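Local structure of lipopolysaccharide heptosyltransferase 2 (Escherichia coli, 1PSW) at residues 16-21 against 46-51; 93-98 against 114-119; 301-306 against 340-345. The protein catalyses transfer of the second heptose of the lipopolysaccharide inner core from ADP-L-glycero-beta-D-manno-heptose onto heptosyl-Kdo2-lipid A. All coordinates share one frame; numbering follows the deposited sequence.

Contact 1: 16-21 against 46-51; sequences MSQSLY and SRMPEV
The carboxylate of E50 meets the side chain of Q18, its OE1 3.6 Å from CG of Q18, and the amide of Q18 lies beside it. The two side chains cross at about a right angle, and the amide and carboxylate planes stand 67° apart. E50 gets there by a bend at chi2 (76°), which turns CD toward the amide end of Q18. Q18, by contrast, is extended beyond CG and carries its amide out to the loop. The selenomethionine M48 passes obliquely across this stem, its SE 4.0 Å from CG of Q18 and equally close to its CB. The same selenium meets the rim of Y21 in a Met-aromatic contact, 4.1 Å from CE2 and 87° off the ring normal, so it faces the ring edge. Beside it, CG2 of V51 packs 3.9 Å from CD2 of Y21, and the CB atoms of Y21 and E50 touch at 3.7 Å. A type I beta turn from M48 to V51 brings M48 and E50 to face the helix, with V51 at its end. The helix belongs to a beta-alpha-beta crossover of the Rossmann-like N-terminal half of a GT-B enzyme: helix 11-27 joins strands 2-6 and 32-37, Y21 rests on I33 and V35, V51 also touches V35 as its chain enters strand 51-56, and M16 and S19 meet helix 131-137.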
loop_
_atom_site.group_PDB
_atom_site.type_symbol
_atom_site.label_atom_id
_atom_site.label_comp_id
_atom_site.label_asym_id
_atom_site.label_seq_id
_atom_site.Cartn_x
_atom_site.Cartn_y
_atom_site.Cartn_z
HETATM N N MSE A 16 3.641 -3.042 -2.601
HETATM C CA MSE A 16 3.962 -4.316 -3.238
HETATM C C MSE A 16 5.371 -4.332 -3.819
HETATM O O MSE A 16 6.018 -5.369 -3.835
HETATM C CB MSE A 16 2.981 -4.631 -4.376
HETATM C CG MSE A 16 1.547 -4.712 -3.961
HETATM SE SE MSE A 16 1.359 -5.837 -2.445
HETATM C CE MSE A 16 1.704 -7.492 -3.301
ATOM N N SER A 17 5.841 -3.185 -4.301
ATOM C CA SER A 17 7.162 -3.128 -4.905
ATOM C C SER A 17 8.256 -3.429 -3.895
ATOM O O SER A 17 9.380 -3.754 -4.275
ATOM C CB SER A 17 7.404 -1.772 -5.574
ATOM O OG SER A 17 7.529 -0.719 -4.636
ATOM N N GLN A 18 7.941 -3.349 -2.607
ATOM C CA GLN A 18 8.956 -3.658 -1.616
ATOM C C GLN A 18 9.406 -5.106 -1.774
ATOM O O GLN A 18 10.540 -5.441 -1.457
ATOM C CB GLN A 18 8.445 -3.450 -0.188
ATOM C CG GLN A 18 9.580 -3.514 0.826
ATOM C CD GLN A 18 9.110 -3.576 2.265
ATOM O OE1 GLN A 18 9.895 -3.378 3.197
ATOM N NE2 GLN A 18 7.829 -3.856 2.454
ATOM N N SER A 19 8.518 -5.975 -2.250
ATOM C CA SER A 19 8.884 -7.378 -2.435
ATOM C C SER A 19 10.016 -7.525 -3.440
ATOM O O SER A 19 10.869 -8.403 -3.296
ATOM C CB SER A 19 7.684 -8.199 -2.905
ATOM O OG SER A 19 6.760 -8.372 -1.847
ATOM N N LEU A 20 10.018 -6.685 -4.470
ATOM C CA LEU A 20 11.090 -6.729 -5.450
ATOM C C LEU A 20 12.399 -6.304 -4.773
ATOM O O LEU A 20 13.432 -6.949 -4.959
ATOM C CB LEU A 20 10.791 -5.802 -6.640
ATOM C CG LEU A 20 11.968 -5.599 -7.607
ATOM C CD1 LEU A 20 12.379 -6.934 -8.231
ATOM C CD2 LEU A 20 11.571 -4.607 -8.696
ATOM N N TYR A 21 12.354 -5.225 -3.991
ATOM C CA TYR A 21 13.554 -4.732 -3.304
ATOM C C TYR A 21 14.102 -5.783 -2.338
ATOM O O TYR A 21 15.317 -5.995 -2.266
ATOM C CB TYR A 21 13.269 -3.430 -2.533
ATOM C CG TYR A 21 12.502 -2.385 -3.334
ATOM C CD1 TYR A 21 12.594 -2.339 -4.723
ATOM C CD2 TYR A 21 11.651 -1.475 -2.705
ATOM C CE1 TYR A 21 11.851 -1.429 -5.473
ATOM C CE2 TYR A 21 10.905 -0.555 -3.442
ATOM C CZ TYR A 21 11.008 -0.544 -4.828
ATOM O OH TYR A 21 10.252 0.324 -5.572
ATOM N N SER A 46 10.848 5.974 2.912
ATOM C CA SER A 46 11.741 6.190 4.044
ATOM C C SER A 46 11.501 5.141 5.126
ATOM O O SER A 46 12.329 4.966 6.017
ATOM C CB SER A 46 11.549 7.592 4.631
ATOM O OG SER A 46 10.359 7.670 5.400
ATOM N N ARG A 47 10.371 4.441 5.045
ATOM C CA ARG A 47 10.060 3.402 6.015
ATOM C C ARG A 47 10.576 2.037 5.570
ATOM O O ARG A 47 10.505 1.080 6.338
ATOM C CB ARG A 47 8.546 3.324 6.266
ATOM C CG ARG A 47 7.912 4.596 6.790
ATOM C CD ARG A 47 8.545 5.063 8.095
ATOM N NE ARG A 47 8.626 4.007 9.106
ATOM C CZ ARG A 47 8.995 4.225 10.366
ATOM N NH1 ARG A 47 9.306 5.454 10.764
ATOM N NH2 ARG A 47 9.070 3.222 11.226
HETATM N N MSE A 48 11.078 1.947 4.334
HETATM C CA MSE A 48 11.612 0.698 3.782
HETATM C C MSE A 48 13.135 0.681 3.887
HETATM O O MSE A 48 13.821 1.497 3.261
HETATM C CB MSE A 48 11.217 0.552 2.308
HETATM C CG MSE A 48 9.725 0.447 2.065
HETATM SE SE MSE A 48 9.352 0.386 0.189
HETATM C CE MSE A 48 7.536 1.125 0.191
ATOM N N PRO A 49 13.686 -0.235 4.700
ATOM C CA PRO A 49 15.137 -0.339 4.875
ATOM C C PRO A 49 15.906 -0.790 3.632
ATOM O O PRO A 49 17.113 -0.569 3.529
ATOM C CB PRO A 49 15.276 -1.319 6.042
ATOM C CG PRO A 49 14.082 -2.198 5.883
ATOM C CD PRO A 49 12.984 -1.211 5.551
ATOM N N GLU A 50 15.207 -1.424 2.698
ATOM C CA GLU A 50 15.833 -1.898 1.470
ATOM C C GLU A 50 16.174 -0.755 0.514
ATOM O O GLU A 50 17.004 -0.914 -0.386
ATOM C CB GLU A 50 14.913 -2.886 0.740
ATOM C CG GLU A 50 14.521 -4.134 1.534
ATOM C CD GLU A 50 13.473 -3.872 2.605
ATOM O OE1 GLU A 50 12.715 -2.879 2.489
ATOM O OE2 GLU A 50 13.392 -4.678 3.560
ATOM N N VAL A 51 15.536 0.394 0.712
ATOM C CA VAL A 51 15.753 1.548 -0.157
ATOM C C VAL A 51 16.882 2.462 0.309
ATOM O O VAL A 51 16.870 2.966 1.430
ATOM C CB VAL A 51 14.456 2.370 -0.303
ATOM C CG1 VAL A 51 14.724 3.646 -1.088
ATOM C CG2 VAL A 51 13.406 1.526 -1.009
#

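Contact 2: 93-98 against 114-119. Unlike the reference sequence in segment 93-98: L98 (reference Phe).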
loop_
_atom_site.group_PDB
_atom_site.type_symbol
_atom_site.label_atom_id
_atom_site.label_comp_id
_atom_site.label_asym_id
_atom_site.label_seq_id
_atom_site.Cartn_x
_atom_site.Cartn_y
_atom_site.Cartn_z
ATOM N N SER A 93 7.239 6.224 -18.694
ATOM C CA SER A 93 7.915 5.868 -17.445
ATOM C C SER A 93 9.269 5.191 -17.654
ATOM O O SER A 93 10.121 5.228 -16.770
ATOM C CB SER A 93 7.017 4.972 -16.575
ATOM O OG SER A 93 6.941 3.648 -17.084
ATOM N N ALA A 94 9.480 4.585 -18.819
ATOM C CA ALA A 94 10.752 3.923 -19.087
ATOM C C ALA A 94 11.753 4.804 -19.839
ATOM O O ALA A 94 12.823 4.340 -20.234
ATOM C CB ALA A 94 10.512 2.628 -19.854
ATOM N N LEU A 95 11.414 6.075 -20.024
ATOM C CA LEU A 95 12.295 6.995 -20.738
ATOM C C LEU A 95 13.546 7.370 -19.945
ATOM O O LEU A 95 14.663 7.277 -20.457
ATOM C CB LEU A 95 11.526 8.263 -21.124
ATOM C CG LEU A 95 10.557 8.114 -22.306
ATOM C CD1 LEU A 95 9.748 9.393 -22.488
ATOM C CD2 LEU A 95 11.352 7.797 -23.571
ATOM N N VAL A 96 13.363 7.789 -18.698
ATOM C CA VAL A 96 14.485 8.189 -17.856
ATOM C C VAL A 96 15.657 7.209 -17.845
ATOM O O VAL A 96 16.799 7.609 -18.066
ATOM C CB VAL A 96 14.023 8.436 -16.406
ATOM C CG1 VAL A 96 15.225 8.626 -15.494
ATOM C CG2 VAL A 96 13.137 9.666 -16.358
ATOM N N PRO A 97 15.395 5.916 -17.586
ATOM C CA PRO A 97 16.480 4.929 -17.560
ATOM C C PRO A 97 17.333 4.923 -18.825
ATOM O O PRO A 97 18.549 4.715 -18.768
ATOM C CB PRO A 97 15.740 3.611 -17.358
ATOM C CG PRO A 97 14.574 4.021 -16.534
ATOM C CD PRO A 97 14.116 5.282 -17.228
ATOM N N LEU A 98 16.698 5.145 -19.969
ATOM C CA LEU A 98 17.425 5.163 -21.232
ATOM C C LEU A 98 18.330 6.390 -21.294
ATOM O O LEU A 98 19.514 6.276 -21.601
ATOM C CB LEU A 98 16.444 5.171 -22.409
ATOM C CG LEU A 98 17.059 5.119 -23.812
ATOM C CD1 LEU A 98 17.956 3.895 -23.946
ATOM C CD2 LEU A 98 15.948 5.073 -24.846
ATOM N N TYR A 114 9.330 -1.881 -26.126
ATOM C CA TYR A 114 10.412 -2.622 -26.767
ATOM C C TYR A 114 11.701 -1.830 -26.975
ATOM O O TYR A 114 12.753 -2.411 -27.228
ATOM C CB TYR A 114 9.948 -3.192 -28.108
ATOM C CG TYR A 114 9.054 -4.397 -27.978
ATOM C CD1 TYR A 114 7.680 -4.302 -28.203
ATOM C CD2 TYR A 114 9.585 -5.640 -27.634
ATOM C CE1 TYR A 114 6.861 -5.422 -28.089
ATOM C CE2 TYR A 114 8.770 -6.758 -27.518
ATOM C CZ TYR A 114 7.413 -6.645 -27.748
ATOM O OH TYR A 114 6.611 -7.759 -27.649
ATOM N N GLY A 115 11.627 -0.512 -26.881
ATOM C CA GLY A 115 12.829 0.278 -27.063
ATOM C C GLY A 115 13.475 0.691 -25.753
ATOM O O GLY A 115 14.672 0.487 -25.533
ATOM N N LEU A 116 12.671 1.273 -24.874
ATOM C CA LEU A 116 13.162 1.733 -23.588
ATOM C C LEU A 116 13.631 0.588 -22.702
ATOM O O LEU A 116 14.416 0.798 -21.781
ATOM C CB LEU A 116 12.066 2.529 -22.886
ATOM C CG LEU A 116 11.391 3.579 -23.769
ATOM C CD1 LEU A 116 10.426 4.390 -22.926
ATOM C CD2 LEU A 116 12.441 4.492 -24.397
ATOM N N LEU A 117 13.159 -0.621 -22.990
ATOM C CA LEU A 117 13.523 -1.795 -22.204
ATOM C C LEU A 117 14.207 -2.862 -23.054
ATOM O O LEU A 117 13.573 -3.481 -23.910
ATOM C CB LEU A 117 12.269 -2.397 -21.555
ATOM C CG LEU A 117 11.469 -1.512 -20.595
ATOM C CD1 LEU A 117 10.138 -2.173 -20.275
ATOM C CD2 LEU A 117 12.269 -1.270 -19.325
ATOM N N ASN A 118 15.498 -3.079 -22.822
ATOM C CA ASN A 118 16.230 -4.089 -23.577
ATOM C C ASN A 118 16.069 -5.467 -22.950
ATOM O O ASN A 118 16.642 -6.449 -23.422
ATOM C CB ASN A 118 17.716 -3.732 -23.679
ATOM C CG ASN A 118 18.273 -3.158 -22.397
ATOM O OD1 ASN A 118 17.990 -3.643 -21.303
ATOM N ND2 ASN A 118 19.084 -2.117 -22.531
ATOM N N ASP A 119 15.285 -5.533 -21.881
ATOM C CA ASP A 119 15.022 -6.790 -21.193
ATOM C C ASP A 119 13.526 -6.838 -20.898
ATOM O O ASP A 119 13.102 -6.913 -19.743
ATOM C CB ASP A 119 15.839 -6.868 -19.901
ATOM C CG ASP A 119 15.607 -8.159 -19.135
ATOM O OD1 ASP A 119 15.304 -9.189 -19.769
ATOM O OD2 ASP A 119 15.744 -8.148 -17.894
HETATM O O HOH W 1 14.207 2.208 -19.610
#
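A94 meets L116 through both its methyl and its carbonyl. The two CB atoms are 3.4 Å apart, tighter than usual for carbons, while O of A94 lies 3.3 Å from CB of L116; the L116 side chain also touches F91. A water gives one hydrogen to O of A94 and the other to O of L116, each bond 2.6 Å long. It therefore ties together two carbonyls that could not bond to each other, and O of L116 takes a second bond from NE of R105. The methyl of A94 also approaches CD2 of L117 more loosely, and both residues pack on V86 of strand 83-86. With L95 the 3-10 turn passes into helix 95-99, part of the connection from strand 83-86 to strand 104-108. These are neighbouring parallel strands in the Rossmann-like N-terminal sheet of this GT-B enzyme, so the crossover here packs against the loop that leads on to the edge strand 119-121. L95 starts off away from that loop but its end returns, with CD2 3.6 Å from CD2 of L116 and the two side chains set obliquely. L116 holds CD1 anti to its CA (chi2 -174°), which lays this methyl against the backbone, 3.5 Å from N of L95. One turn further on, L98, a leucine where the reference sequence has phenylalanine, crosses L116 at about a right angle. Its CD2 comes within 3.6 Å of CD2 of L116, while the L98 side chain also touches R105 of strand 104-108.

Contact 3: 301-306 against 340-345; sequences KARVIR and NALLLQ
K301 and L342 bring the two backbones nearest, their CA atoms 7.7 Å apart where the chain enters strand 302-306 beside the helix 340-345. This is the edge strand of the parallel sheet in the Rossmann-like C-terminal half of the GT-B fold; backbone bonds link K301, R303 and I305 to strand 283-287, and the C-terminal helix 332-347 packs against it. L342 does most of the touching. Its CD1 lies 3.9 Å from O of K301 and as close to CG of R303, while CD2 sits 3.8 Å above the guanidinium plane of R303, over its centre. Such a methyl-on-guanidinium contact uses the flat, weakly hydrated face and keeps the N-H groups for polar partners. R303 is folded into place by its bend at chi2 (-60°), which turns CD away from an extended course. NH1 then bonds back to its own strand, reaching O of A302 at 3.0 Å from above the carbonyl plane, and it also donates to O of H300, so two backbone carbonyls help to fix how the group is turned. Further along the helix, Q345 is joined to the arginine by solvent: a single water accepts from NH2 of R303 at 3.0 Å and donates to OE1 of Q345 at 3.0 Å.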
loop_
_atom_site.group_PDB
_atom_site.type_symbol
_atom_site.label_atom_id
_atom_site.label_comp_id
_atom_site.label_asym_id
_atom_site.label_seq_id
_atom_site.Cartn_x
_atom_site.Cartn_y
_atom_site.Cartn_z
ATOM N N LYS A 301 -2.921 -12.171 9.438
ATOM C CA LYS A 301 -3.856 -11.593 10.397
ATOM C C LYS A 301 -4.977 -10.807 9.737
ATOM O O LYS A 301 -5.747 -10.128 10.412
ATOM C CB LYS A 301 -3.099 -10.710 11.397
ATOM C CG LYS A 301 -2.042 -11.467 12.202
ATOM C CD LYS A 301 -1.586 -10.689 13.429
ATOM C CE LYS A 301 -0.623 -11.519 14.266
ATOM N NZ LYS A 301 -0.409 -10.962 15.635
ATOM N N ALA A 302 -5.071 -10.915 8.414
ATOM C CA ALA A 302 -6.115 -10.237 7.653
ATOM C C ALA A 302 -7.280 -11.186 7.358
ATOM O O ALA A 302 -7.098 -12.397 7.219
ATOM C CB ALA A 302 -5.543 -9.705 6.343
ATOM N N ARG A 303 -8.478 -10.621 7.283
ATOM C CA ARG A 303 -9.679 -11.373 6.963
ATOM C C ARG A 303 -10.406 -10.537 5.919
ATOM O O ARG A 303 -10.456 -9.305 6.016
ATOM C CB ARG A 303 -10.570 -11.567 8.195
ATOM C CG ARG A 303 -9.962 -12.461 9.277
ATOM C CD ARG A 303 -9.663 -13.862 8.744
ATOM N NE ARG A 303 -9.187 -14.775 9.785
ATOM C CZ ARG A 303 -7.958 -14.771 10.298
ATOM N NH1 ARG A 303 -7.053 -13.897 9.873
ATOM N NH2 ARG A 303 -7.634 -15.648 11.241
ATOM N N VAL A 304 -10.950 -11.212 4.916
ATOM C CA VAL A 304 -11.664 -10.548 3.841
ATOM C C VAL A 304 -13.139 -10.884 3.898
ATOM O O VAL A 304 -13.519 -12.041 4.085
ATOM C CB VAL A 304 -11.116 -10.968 2.462
ATOM C CG1 VAL A 304 -12.099 -10.566 1.369
ATOM C CG2 VAL A 304 -9.752 -10.300 2.212
ATOM N N ILE A 305 -13.972 -9.863 3.759
ATOM C CA ILE A 305 -15.412 -10.062 3.757
ATOM C C ILE A 305 -15.944 -9.598 2.412
ATOM O O ILE A 305 -15.707 -8.462 1.993
ATOM C CB ILE A 305 -16.099 -9.254 4.867
ATOM C CG1 ILE A 305 -15.533 -9.675 6.232
ATOM C CG2 ILE A 305 -17.612 -9.485 4.826
ATOM C CD1 ILE A 305 -16.126 -8.919 7.403
ATOM N N ARG A 306 -16.642 -10.495 1.722
ATOM C CA ARG A 306 -17.240 -10.194 0.423
ATOM C C ARG A 306 -18.466 -11.083 0.297
ATOM O O ARG A 306 -18.394 -12.288 0.539
ATOM C CB ARG A 306 -16.276 -10.483 -0.732
ATOM C CG ARG A 306 -16.758 -9.884 -2.052
ATOM C CD ARG A 306 -15.938 -10.336 -3.250
ATOM N NE ARG A 306 -16.353 -9.649 -4.474
ATOM C CZ ARG A 306 -16.081 -10.072 -5.708
ATOM N NH1 ARG A 306 -15.393 -11.191 -5.898
ATOM N NH2 ARG A 306 -16.495 -9.372 -6.759
ATOM N N ASN A 340 -14.044 -8.097 16.578
ATOM C CA ASN A 340 -13.848 -8.504 17.968
ATOM C C ASN A 340 -13.097 -9.832 18.078
ATOM O O ASN A 340 -12.352 -10.056 19.033
ATOM C CB ASN A 340 -15.187 -8.612 18.708
ATOM C CG ASN A 340 -15.815 -7.261 18.975
ATOM O OD1 ASN A 340 -15.125 -6.299 19.303
ATOM N ND2 ASN A 340 -17.133 -7.183 18.846
ATOM N N ALA A 341 -13.283 -10.709 17.096
ATOM C CA ALA A 341 -12.613 -12.011 17.108
ATOM C C ALA A 341 -11.106 -11.850 16.960
ATOM O O ALA A 341 -10.329 -12.452 17.703
ATOM C CB ALA A 341 -13.154 -12.892 15.989
ATOM N N LEU A 342 -10.695 -11.036 15.993
ATOM C CA LEU A 342 -9.276 -10.791 15.754
ATOM C C LEU A 342 -8.669 -10.004 16.910
ATOM O O LEU A 342 -7.496 -10.176 17.238
ATOM C CB LEU A 342 -9.082 -10.012 14.447
ATOM C CG LEU A 342 -9.435 -10.713 13.125
ATOM C CD1 LEU A 342 -9.330 -9.708 11.978
ATOM C CD2 LEU A 342 -8.493 -11.893 12.885
ATOM N N LEU A 343 -9.464 -9.131 17.523
ATOM C CA LEU A 343 -8.973 -8.347 18.646
ATOM C C LEU A 343 -8.712 -9.273 19.829
ATOM O O LEU A 343 -7.753 -9.077 20.574
ATOM C CB LEU A 343 -9.984 -7.260 19.026
ATOM C CG LEU A 343 -10.014 -6.044 18.087
ATOM C CD1 LEU A 343 -11.259 -5.212 18.346
ATOM C CD2 LEU A 343 -8.764 -5.207 18.294
ATOM N N LEU A 344 -9.554 -10.292 19.986
ATOM C CA LEU A 344 -9.395 -11.253 21.078
ATOM C C LEU A 344 -8.106 -12.056 20.893
ATOM O O LEU A 344 -7.328 -12.219 21.833
ATOM C CB LEU A 344 -10.588 -12.210 21.127
ATOM C CG LEU A 344 -10.473 -13.321 22.178
ATOM C CD1 LEU A 344 -10.678 -12.732 23.572
ATOM C CD2 LEU A 344 -11.508 -14.404 21.902
ATOM N N GLN A 345 -7.898 -12.552 19.676
ATOM C CA GLN A 345 -6.711 -13.335 19.330
ATOM C C GLN A 345 -5.445 -12.573 19.703
ATOM O O GLN A 345 -4.503 -13.132 20.264
ATOM C CB GLN A 345 -6.686 -13.619 17.826
ATOM C CG GLN A 345 -5.494 -14.452 17.355
ATOM C CD GLN A 345 -5.174 -14.248 15.872
ATOM O OE1 GLN A 345 -6.073 -14.068 15.046
ATOM N NE2 GLN A 345 -3.888 -14.297 15.530
HETATM O O HOH W 2 -5.103 -14.442 12.246
#

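In the fold
The three contacts illustrate how one architecture, two Rossmann-like halves, is packed differently from place to place. Contacts 1 and 2 belong to the N-terminal sheet and contact 3 to the C-terminal one; contacts 2 and 3 lie on opposite sides of the chain's centre, their centres about 43 Å apart. Contact 1, nearest the middle at about 11 Å from the chain centre, sets a buried selenium-aromatic contact beside the carboxylate of E50. Contact 2, though about 25 Å out, is buried and almost wholly aliphatic. Contact 3 is partly open, with one buried leucine among charged and amide side chains. Contacts 2 and 3 each hold their own water, bridging carbonyls and side chains respectively.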